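Local coordinates for protein DNA polymerase sliding clamp (Archaeoglobus fulgidus, PDB 1RWZ) that probably serves as a ring-shaped homotrimer that encircles DNA and tethers the polymerase and other DNA-processing proteins to it as a moving platform, at residues V19-A25 against V69-F75; R37-N43 against R117-I122; G208-T212 against L223-V228. All coordinates share one frame; numbering follows the deposited sequence.

Contact 1 (V19-A25 against V69-F75); sequences VALVSEA and VDMDRIF
Ala25 and Val69 hold the two segments together through their backbones. They form an antiparallel hydrogen-bonded pair. Val69 N donates to Ala25 O at 2.9 Å and Ala25 N donates to Val69 O at 3.0 Å. One step along, Glu24 and Asp70 make the non-hydrogen-bonded pair, where CA of Glu24 lies 3.3 Å from Val69 O. Beyond the ladder the bonds are bent or long. Ser23 O takes weak hydrogen bonds from Met71 N, which is short but strongly bent, and from Asp72 N, which is long. These are the first two residues of helix 71-78.

This is the point in the N-terminal domain where strand 65-70 runs straight into a helix, packed against helix 8-19 through Met71 on Ile18. Asp70 is the N-cap. Its OD1 accepts from Arg73 N at 3.1 Å, and the donor stands well above the carboxylate plane. Asp70 OD2 also forms a salt bridge with Arg73 NE. The same arginine reaches Asp170 of the second subunit, so the cap lies close to a subunit boundary.

The apolar contacts centre on Val19 and Met71. Val19 CG1 sits over one face of the Phe75 ring, 4.1 Å from its centroid, in a CH-pi contact. With chi1 at 76°, CG1 faces the ring, while CG2 lies against Asp72 OD1, with Met71 CB a little farther off. Met71 bends at chi2 and chi3, and its CG rests 3.9 Å from Ala25 CB.

A water adds a polar link. It donates to Val19 O at 3.0 Å and to Asp72 OD1 at 3.2 Å.

Contact 2 (R37-N43 against R117-I122); sequences RAVDPAN and RKEPRI
Asn43 OD1 accepts a hydrogen bond from Arg117 NH2 at 2.8 Å, with an angle of 164° at the hydrogen. The oxygen lies almost in the guanidinium plane, while the amide and guanidinium planes are turned 48° apart. Arg117 belongs to the long loop between strands 104-109 and 129-134, the interdomain connecting loop of the PCNA fold. Here it runs over the end of strand 33-39. Asn43 closes a type I turn that starts at Asp40, and Asn43 N bonds to Asp40 O. Arg117 reaches this turn with its chain extended from CG to NE. Val39 CB lies over one face of its guanidinium, toward the rim.

Pro120 fills the middle of the contact. Its CB meets Val39 CG2 at 3.7 Å, and its CG meets Arg37 CG at 3.7 Å. Pro120 runs antiparallel to both of these side chains as it passes them.

Arg37 bends at chi3 (76°), which turns its guanidinium across the end of Ile122. Its NE is hydrogen-bonded to His35 NE2. Glu119 OE1 accepts from His28 NE2 and stays 4.0 Å from Arg37 NE, well out of the guanidinium plane, so charge attraction alone is likely. A water accepts from Ile122 N at 2.8 Å and more weakly from Arg37 NH1. Ile122 CD1 sits 3.7 Å above the centre of the Arg37 guanidinium.

Contact 3 (G208-T212 against L223-V228); sequences GDLLT and LVFELV
Glu226, Leu211 and Leu210 lose the most surface when the two strands come together. Glu226 and Leu210 form an antiparallel hydrogen-bonded pair. Glu226 N donates to Leu210 O at 2.9 Å, while the return bond from Leu210 N to Glu226 O is weak. Their side chains lie alongside each other and point the same way. A water donates to Glu226 OE2 and to Val224 O, and it also pairs with Thr212 OG1 at 2.7 Å. It thus joins the Glu226 and Thr212 side chains, which share a face, to the backbone O of Val224.

Leu211 lies on the other face, paired with Phe225 in a non-hydrogen-bonded position. Its CD1 stands over the centre of the Phe225 ring, 3.8 Å from the centroid and 5° off the normal. With CG anti to the backbone N (chi1 167°), the side chain leans over to the partner strand and sets CD1 on the ring. The same methyl touches Leu223 CB at 4.0 Å. Ala135 and Phe138 of helix 135-146 pack on Leu211, so the helix lies against this face.

On either side of Leu211 the ladder is anchored by backbone bonds. Thr212 and Val224 exchange two, of which Val224 N to Thr212 O is 2.8 Å. Past Leu210, Asp209 CG meets Leu227 CD2 at 3.6 Å. Asp209 OD2 bonds to Gly206 N, and OD1 accepts from two waters, one of them shared with Glu226 O. Strands 210-215 and 221-227 make an antiparallel beta hairpin, with Leu211 and Phe225 turned to helix 135-146, in the C-terminal domain of the PCNA fold.

In the fold
From the N terminus, the chain leaves helix 8-19, enters strand 24-30 and turns back as strand 33-39. Contact 1 closes the stretch up to 69-75, which sets strand 65-70 beside strand 24-30. Contact 2 opens within that stretch, at 37-43, and closes beyond it at 117-122. The two therefore cross, and they touch where Val22 packs against Ala38 and Val39. Contact 2 ties the interdomain loop to the N-terminal half. Contact 3 follows in series and closes a short hairpin in the C-terminal half, about 21 Å from each of the others between centres. All three reach one nine-stranded antiparallel sheet that spans both domains.

Contact 1 (V19-A25 against V69-F75)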
loop_
_atom_site.group_PDB
_atom_site.type_symbol
_atom_site.label_atom_id
_atom_site.label_comp_id
_atom_site.label_asym_id
_atom_site.label_seq_id
_atom_site.Cartn_x
_atom_site.Cartn_y
_atom_site.Cartn_z
ATOM N N VAL A 19 -23.195 1.870 -2.740
ATOM C CA VAL A 19 -22.674 1.688 -4.091
ATOM C C VAL A 19 -22.177 0.261 -4.319
ATOM O O VAL A 19 -21.990 -0.171 -5.458
ATOM C CB VAL A 19 -21.539 2.712 -4.401
ATOM C CG1 VAL A 19 -20.252 2.303 -3.716
ATOM C CG2 VAL A 19 -21.346 2.833 -5.910
ATOM N N ALA A 20 -21.965 -0.476 -3.234
ATOM C CA ALA A 20 -21.517 -1.855 -3.349
ATOM C C ALA A 20 -22.571 -2.664 -4.110
ATOM O O ALA A 20 -22.247 -3.641 -4.786
ATOM C CB ALA A 20 -21.298 -2.453 -1.962
ATOM N N LEU A 21 -23.829 -2.245 -4.001
ATOM C CA LEU A 21 -24.924 -2.945 -4.668
ATOM C C LEU A 21 -25.552 -2.215 -5.851
ATOM O O LEU A 21 -25.915 -2.851 -6.839
ATOM C CB LEU A 21 -26.035 -3.286 -3.664
ATOM C CG LEU A 21 -25.695 -4.211 -2.492
ATOM C CD1 LEU A 21 -26.984 -4.558 -1.751
ATOM C CD2 LEU A 21 -25.013 -5.477 -2.992
ATOM N N VAL A 22 -25.693 -0.894 -5.757
ATOM C CA VAL A 22 -26.318 -0.123 -6.833
ATOM C C VAL A 22 -25.563 1.155 -7.201
ATOM O O VAL A 22 -24.790 1.684 -6.403
ATOM C CB VAL A 22 -27.774 0.263 -6.471
ATOM C CG1 VAL A 22 -28.622 -0.999 -6.288
ATOM C CG2 VAL A 22 -27.795 1.098 -5.197
ATOM N N SER A 23 -25.806 1.656 -8.410
ATOM C CA SER A 23 -25.137 2.865 -8.877
ATOM C C SER A 23 -26.003 4.110 -8.709
ATOM O O SER A 23 -25.521 5.235 -8.854
ATOM C CB SER A 23 -24.729 2.705 -10.344
ATOM O OG SER A 23 -25.864 2.524 -11.166
ATOM N N GLU A 24 -27.282 3.904 -8.412
ATOM C CA GLU A 24 -28.225 4.996 -8.194
ATOM C C GLU A 24 -29.094 4.588 -7.019
ATOM O O GLU A 24 -29.325 3.398 -6.804
ATOM C CB GLU A 24 -29.145 5.198 -9.398
ATOM C CG GLU A 24 -28.468 5.273 -10.743
ATOM C CD GLU A 24 -29.473 5.507 -11.849
ATOM O OE1 GLU A 24 -30.479 4.766 -11.899
ATOM O OE2 GLU A 24 -29.261 6.428 -12.666
ATOM N N ALA A 25 -29.596 5.563 -6.273
ATOM C CA ALA A 25 -30.436 5.243 -5.131
ATOM C C ALA A 25 -31.275 6.414 -4.659
ATOM O O ALA A 25 -30.922 7.576 -4.872
ATOM C CB ALA A 25 -29.569 4.733 -3.981
ATOM N N VAL A 69 -30.052 10.000 -6.196
ATOM C CA VAL A 69 -28.624 10.266 -6.269
ATOM C C VAL A 69 -27.800 9.270 -7.075
ATOM O O VAL A 69 -28.010 8.057 -7.001
ATOM C CB VAL A 69 -28.027 10.333 -4.841
ATOM C CG1 VAL A 69 -26.565 10.737 -4.899
ATOM C CG2 VAL A 69 -28.816 11.311 -3.995
ATOM N N ASP A 70 -26.860 9.800 -7.853
ATOM C CA ASP A 70 -25.952 8.974 -8.638
ATOM C C ASP A 70 -24.893 8.558 -7.625
ATOM O O ASP A 70 -24.004 9.344 -7.285
ATOM C CB ASP A 70 -25.295 9.798 -9.747
ATOM C CG ASP A 70 -24.375 8.970 -10.626
ATOM O OD1 ASP A 70 -23.706 8.048 -10.108
ATOM O OD2 ASP A 70 -24.309 9.250 -11.841
ATOM N N MET A 71 -24.989 7.330 -7.132
ATOM C CA MET A 71 -24.049 6.847 -6.134
ATOM C C MET A 71 -22.614 6.674 -6.622
ATOM O O MET A 71 -21.680 6.815 -5.837
ATOM C CB MET A 71 -24.562 5.541 -5.525
ATOM C CG MET A 71 -25.900 5.690 -4.816
ATOM S SD MET A 71 -25.919 7.022 -3.589
ATOM C CE MET A 71 -24.891 6.312 -2.328
ATOM N N ASP A 72 -22.423 6.366 -7.902
ATOM C CA ASP A 72 -21.061 6.218 -8.408
ATOM C C ASP A 72 -20.339 7.560 -8.278
ATOM O O ASP A 72 -19.173 7.609 -7.888
ATOM C CB ASP A 72 -21.046 5.778 -9.875
ATOM C CG ASP A 72 -21.539 4.357 -10.071
ATOM O OD1 ASP A 72 -21.227 3.488 -9.229
ATOM O OD2 ASP A 72 -22.226 4.107 -11.081
ATOM N N ARG A 73 -21.040 8.646 -8.596
ATOM C CA ARG A 73 -20.452 9.982 -8.509
ATOM C C ARG A 73 -20.126 10.397 -7.080
ATOM O O ARG A 73 -19.015 10.851 -6.804
ATOM C CB ARG A 73 -21.382 11.023 -9.130
ATOM C CG ARG A 73 -21.472 10.955 -10.637
ATOM C CD ARG A 73 -22.285 12.121 -11.182
ATOM N NE ARG A 73 -22.388 12.089 -12.638
ATOM C CZ ARG A 73 -21.358 12.232 -13.469
ATOM N NH1 ARG A 73 -20.135 12.422 -12.993
ATOM N NH2 ARG A 73 -21.554 12.178 -14.781
ATOM N N ILE A 74 -21.091 10.255 -6.175
ATOM C CA ILE A 74 -20.862 10.627 -4.785
ATOM C C ILE A 74 -19.708 9.804 -4.226
ATOM O O ILE A 74 -18.890 10.305 -3.455
ATOM C CB ILE A 74 -22.122 10.402 -3.909
ATOM C CG1 ILE A 74 -23.272 11.283 -4.403
ATOM C CG2 ILE A 74 -21.813 10.730 -2.450
ATOM C CD1 ILE A 74 -22.968 12.768 -4.391
ATOM N N PHE A 75 -19.634 8.537 -4.623
ATOM C CA PHE A 75 -18.563 7.678 -4.147
ATOM C C PHE A 75 -17.224 8.183 -4.673
ATOM O O PHE A 75 -16.239 8.243 -3.940
ATOM C CB PHE A 75 -18.782 6.235 -4.607
ATOM C CG PHE A 75 -17.731 5.281 -4.116
ATOM C CD1 PHE A 75 -17.438 5.190 -2.759
ATOM C CD2 PHE A 75 -17.037 4.469 -5.006
ATOM C CE1 PHE A 75 -16.470 4.304 -2.293
ATOM C CE2 PHE A 75 -16.068 3.580 -4.550
ATOM C CZ PHE A 75 -15.786 3.497 -3.191
HETATM O O HOH W 1 -22.381 0.690 -8.305
#

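Contact 2 (R37-N43 against R117-I122)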
loop_
_atom_site.group_PDB
_atom_site.type_symbol
_atom_site.label_atom_id
_atom_site.label_comp_id
_atom_site.label_asym_id
_atom_site.label_seq_id
_atom_site.Cartn_x
_atom_site.Cartn_y
_atom_site.Cartn_z
ATOM N N ARG A 37 -32.631 2.423 0.944
ATOM C CA ARG A 37 -32.649 0.977 0.772
ATOM C C ARG A 37 -32.553 0.665 -0.716
ATOM O O ARG A 37 -33.043 1.434 -1.548
ATOM C CB ARG A 37 -33.942 0.395 1.345
ATOM C CG ARG A 37 -35.174 0.786 0.550
ATOM C CD ARG A 37 -36.457 0.278 1.176
ATOM N NE ARG A 37 -36.844 1.054 2.347
ATOM C CZ ARG A 37 -38.046 0.994 2.906
ATOM N NH1 ARG A 37 -38.970 0.194 2.391
ATOM N NH2 ARG A 37 -38.324 1.726 3.976
ATOM N N ALA A 38 -31.916 -0.454 -1.047
ATOM C CA ALA A 38 -31.751 -0.851 -2.440
ATOM C C ALA A 38 -31.393 -2.326 -2.578
ATOM O O ALA A 38 -30.791 -2.918 -1.686
ATOM C CB ALA A 38 -30.668 0.003 -3.100
ATOM N N VAL A 39 -31.767 -2.911 -3.711
ATOM C CA VAL A 39 -31.476 -4.309 -3.999
ATOM C C VAL A 39 -30.544 -4.329 -5.205
ATOM O O VAL A 39 -30.670 -3.484 -6.091
ATOM C CB VAL A 39 -32.762 -5.086 -4.341
ATOM C CG1 VAL A 39 -32.440 -6.548 -4.571
ATOM C CG2 VAL A 39 -33.764 -4.930 -3.220
ATOM N N ASP A 40 -29.613 -5.274 -5.248
ATOM C CA ASP A 40 -28.684 -5.323 -6.369
ATOM C C ASP A 40 -29.354 -5.837 -7.641
ATOM O O ASP A 40 -30.477 -6.341 -7.597
ATOM C CB ASP A 40 -27.439 -6.156 -6.027
ATOM C CG ASP A 40 -27.688 -7.652 -6.054
ATOM O OD1 ASP A 40 -26.717 -8.386 -6.328
ATOM O OD2 ASP A 40 -28.826 -8.094 -5.793
ATOM N N PRO A 41 -28.679 -5.685 -8.796
ATOM C CA PRO A 41 -29.207 -6.129 -10.092
ATOM C C PRO A 41 -29.648 -7.591 -10.121
ATOM O O PRO A 41 -30.682 -7.920 -10.702
ATOM C CB PRO A 41 -28.046 -5.856 -11.045
ATOM C CG PRO A 41 -27.411 -4.636 -10.446
ATOM C CD PRO A 41 -27.393 -4.984 -8.971
ATOM N N ALA A 42 -28.866 -8.463 -9.494
ATOM C CA ALA A 42 -29.185 -9.887 -9.470
ATOM C C ALA A 42 -30.275 -10.259 -8.463
ATOM O O ALA A 42 -30.716 -11.411 -8.422
ATOM C CB ALA A 42 -27.923 -10.687 -9.185
ATOM N N ASN A 43 -30.711 -9.292 -7.657
ATOM C CA ASN A 43 -31.741 -9.533 -6.647
ATOM C C ASN A 43 -31.317 -10.624 -5.670
ATOM O O ASN A 43 -32.125 -11.449 -5.236
ATOM C CB ASN A 43 -33.060 -9.920 -7.315
ATOM C CG ASN A 43 -33.811 -8.721 -7.848
ATOM O OD1 ASN A 43 -34.594 -8.096 -7.132
ATOM N ND2 ASN A 43 -33.560 -8.378 -9.105
ATOM N N ARG A 117 -35.067 2.719 -9.989
ATOM C CA ARG A 117 -35.810 1.491 -9.737
ATOM C C ARG A 117 -36.713 1.618 -8.517
ATOM O O ARG A 117 -36.287 2.093 -7.464
ATOM C CB ARG A 117 -34.850 0.319 -9.538
ATOM C CG ARG A 117 -35.548 -0.948 -9.077
ATOM C CD ARG A 117 -34.591 -2.115 -8.949
ATOM N NE ARG A 117 -35.265 -3.285 -8.389
ATOM C CZ ARG A 117 -34.703 -4.481 -8.257
ATOM N NH1 ARG A 117 -33.450 -4.676 -8.647
ATOM N NH2 ARG A 117 -35.396 -5.482 -7.728
ATOM N N LYS A 118 -37.960 1.181 -8.674
ATOM C CA LYS A 118 -38.960 1.226 -7.610
ATOM C C LYS A 118 -38.384 0.942 -6.231
ATOM O O LYS A 118 -37.544 0.060 -6.062
ATOM C CB LYS A 118 -40.082 0.223 -7.897
ATOM C CG LYS A 118 -41.051 0.646 -8.990
ATOM C CD LYS A 118 -41.910 1.819 -8.539
ATOM C CE LYS A 118 -42.947 2.187 -9.591
ATOM N NZ LYS A 118 -43.823 3.308 -9.143
ATOM N N GLU A 119 -38.849 1.700 -5.244
ATOM C CA GLU A 119 -38.402 1.538 -3.869
ATOM C C GLU A 119 -38.790 0.139 -3.389
ATOM O O GLU A 119 -39.969 -0.214 -3.378
ATOM C CB GLU A 119 -39.070 2.593 -2.986
ATOM C CG GLU A 119 -38.453 2.758 -1.613
ATOM C CD GLU A 119 -37.102 3.439 -1.659
ATOM O OE1 GLU A 119 -36.577 3.778 -0.581
ATOM O OE2 GLU A 119 -36.562 3.638 -2.767
ATOM N N PRO A 120 -37.801 -0.679 -2.990
ATOM C CA PRO A 120 -38.071 -2.040 -2.514
ATOM C C PRO A 120 -38.669 -2.086 -1.109
ATOM O O PRO A 120 -38.455 -1.179 -0.304
ATOM C CB PRO A 120 -36.698 -2.699 -2.576
ATOM C CG PRO A 120 -35.789 -1.570 -2.211
ATOM C CD PRO A 120 -36.351 -0.417 -3.027
ATOM N N ARG A 121 -39.423 -3.143 -0.822
ATOM C CA ARG A 121 -40.039 -3.308 0.489
ATOM C C ARG A 121 -39.134 -4.125 1.405
ATOM O O ARG A 121 -38.409 -5.006 0.948
ATOM C CB ARG A 121 -41.398 -4.009 0.366
ATOM C CG ARG A 121 -42.478 -3.188 -0.324
ATOM C CD ARG A 121 -43.827 -3.895 -0.252
ATOM N NE ARG A 121 -44.902 -3.099 -0.839
ATOM C CZ ARG A 121 -46.182 -3.465 -0.852
ATOM N NH1 ARG A 121 -46.552 -4.618 -0.306
ATOM N NH2 ARG A 121 -47.092 -2.677 -1.408
ATOM N N ILE A 122 -39.179 -3.824 2.697
ATOM C CA ILE A 122 -38.367 -4.541 3.674
ATOM C C ILE A 122 -39.060 -5.844 4.061
ATOM O O ILE A 122 -40.173 -5.836 4.584
ATOM C CB ILE A 122 -38.151 -3.694 4.948
ATOM C CG1 ILE A 122 -37.422 -2.395 4.589
ATOM C CG2 ILE A 122 -37.349 -4.490 5.972
ATOM C CD1 ILE A 122 -37.260 -1.439 5.752
HETATM O O HOH W 2 -34.188 4.338 -0.386
HETATM O O HOH W 3 -41.082 -1.912 3.555
#

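Contact 3 (G208-T212 against L223-V228)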
loop_
_atom_site.group_PDB
_atom_site.type_symbol
_atom_site.label_atom_id
_atom_site.label_comp_id
_atom_site.label_asym_id
_atom_site.label_seq_id
_atom_site.Cartn_x
_atom_site.Cartn_y
_atom_site.Cartn_z
ATOM N N GLY A 208 -14.199 -3.343 16.145
ATOM C CA GLY A 208 -14.822 -2.254 16.873
ATOM C C GLY A 208 -16.247 -1.956 16.450
ATOM O O GLY A 208 -16.981 -1.278 17.170
ATOM N N ASP A 209 -16.640 -2.435 15.273
ATOM C CA ASP A 209 -18.005 -2.224 14.793
ATOM C C ASP A 209 -18.841 -3.404 15.269
ATOM O O ASP A 209 -18.350 -4.530 15.334
ATOM C CB ASP A 209 -18.042 -2.144 13.260
ATOM C CG ASP A 209 -17.356 -0.898 12.719
ATOM O OD1 ASP A 209 -17.568 0.191 13.289
ATOM O OD2 ASP A 209 -16.618 -1.005 11.715
ATOM N N LEU A 210 -20.101 -3.155 15.611
ATOM C CA LEU A 210 -20.963 -4.228 16.090
ATOM C C LEU A 210 -21.705 -4.884 14.933
ATOM O O LEU A 210 -22.092 -4.217 13.974
ATOM C CB LEU A 210 -21.990 -3.686 17.090
ATOM C CG LEU A 210 -22.722 -4.725 17.943
ATOM C CD1 LEU A 210 -21.744 -5.325 18.957
ATOM C CD2 LEU A 210 -23.899 -4.074 18.668
ATOM N N LEU A 211 -21.875 -6.197 15.021
ATOM C CA LEU A 211 -22.612 -6.935 14.000
ATOM C C LEU A 211 -23.637 -7.811 14.690
ATOM O O LEU A 211 -23.305 -8.555 15.609
ATOM C CB LEU A 211 -21.681 -7.822 13.168
ATOM C CG LEU A 211 -22.402 -8.850 12.282
ATOM C CD1 LEU A 211 -23.288 -8.145 11.247
ATOM C CD2 LEU A 211 -21.378 -9.726 11.602
ATOM N N THR A 212 -24.888 -7.699 14.258
ATOM C CA THR A 212 -25.957 -8.519 14.802
ATOM C C THR A 212 -26.439 -9.357 13.633
ATOM O O THR A 212 -26.851 -8.819 12.602
ATOM C CB THR A 212 -27.129 -7.670 15.319
ATOM O OG1 THR A 212 -26.676 -6.845 16.400
ATOM C CG2 THR A 212 -28.275 -8.573 15.806
ATOM N N LEU A 223 -27.717 -9.142 8.251
ATOM C CA LEU A 223 -26.449 -8.752 8.857
ATOM C C LEU A 223 -26.555 -7.271 9.185
ATOM O O LEU A 223 -26.408 -6.420 8.313
ATOM C CB LEU A 223 -25.302 -9.002 7.875
ATOM C CG LEU A 223 -25.172 -10.467 7.436
ATOM C CD1 LEU A 223 -24.164 -10.581 6.303
ATOM C CD2 LEU A 223 -24.755 -11.329 8.619
ATOM N N VAL A 224 -26.829 -6.968 10.447
ATOM C CA VAL A 224 -26.979 -5.587 10.859
ATOM C C VAL A 224 -25.677 -5.051 11.435
ATOM O O VAL A 224 -25.296 -5.386 12.559
ATOM C CB VAL A 224 -28.100 -5.446 11.906
ATOM C CG1 VAL A 224 -28.375 -3.974 12.197
ATOM C CG2 VAL A 224 -29.370 -6.127 11.395
ATOM N N PHE A 225 -24.994 -4.230 10.645
ATOM C CA PHE A 225 -23.741 -3.621 11.069
ATOM C C PHE A 225 -24.014 -2.231 11.651
ATOM O O PHE A 225 -24.844 -1.481 11.131
ATOM C CB PHE A 225 -22.779 -3.433 9.885
ATOM C CG PHE A 225 -22.287 -4.709 9.271
ATOM C CD1 PHE A 225 -23.012 -5.336 8.258
ATOM C CD2 PHE A 225 -21.077 -5.264 9.670
ATOM C CE1 PHE A 225 -22.531 -6.492 7.651
ATOM C CE2 PHE A 225 -20.587 -6.421 9.072
ATOM C CZ PHE A 225 -21.318 -7.038 8.054
ATOM N N GLU A 226 -23.319 -1.899 12.736
ATOM C CA GLU A 226 -23.423 -0.574 13.342
ATOM C C GLU A 226 -22.018 -0.032 13.123
ATOM O O GLU A 226 -21.045 -0.534 13.690
ATOM C CB GLU A 226 -23.807 -0.683 14.819
ATOM C CG GLU A 226 -25.216 -1.243 14.959
ATOM C CD GLU A 226 -25.706 -1.328 16.387
ATOM O OE1 GLU A 226 -26.059 -0.281 16.966
ATOM O OE2 GLU A 226 -25.738 -2.451 16.925
ATOM N N LEU A 227 -21.926 0.979 12.268
ATOM C CA LEU A 227 -20.642 1.542 11.856
ATOM C C LEU A 227 -20.370 2.993 12.220
ATOM O O LEU A 227 -21.266 3.732 12.609
ATOM C CB LEU A 227 -20.523 1.414 10.334
ATOM C CG LEU A 227 -20.896 0.053 9.737
ATOM C CD1 LEU A 227 -20.918 0.146 8.205
ATOM C CD2 LEU A 227 -19.898 -0.988 10.199
ATOM N N VAL A 228 -19.109 3.385 12.044
ATOM C CA VAL A 228 -18.650 4.747 12.303
ATOM C C VAL A 228 -18.988 5.219 13.714
ATOM O O VAL A 228 -19.726 6.187 13.906
ATOM C CB VAL A 228 -19.250 5.731 11.268
ATOM C CG1 VAL A 228 -18.529 7.075 11.338
ATOM C CG2 VAL A 228 -19.119 5.140 9.862
HETATM O O HOH W 4 -19.385 1.258 15.160
HETATM O O HOH W 5 -16.937 1.853 10.967
HETATM O O HOH W 6 -25.652 -4.615 15.331
#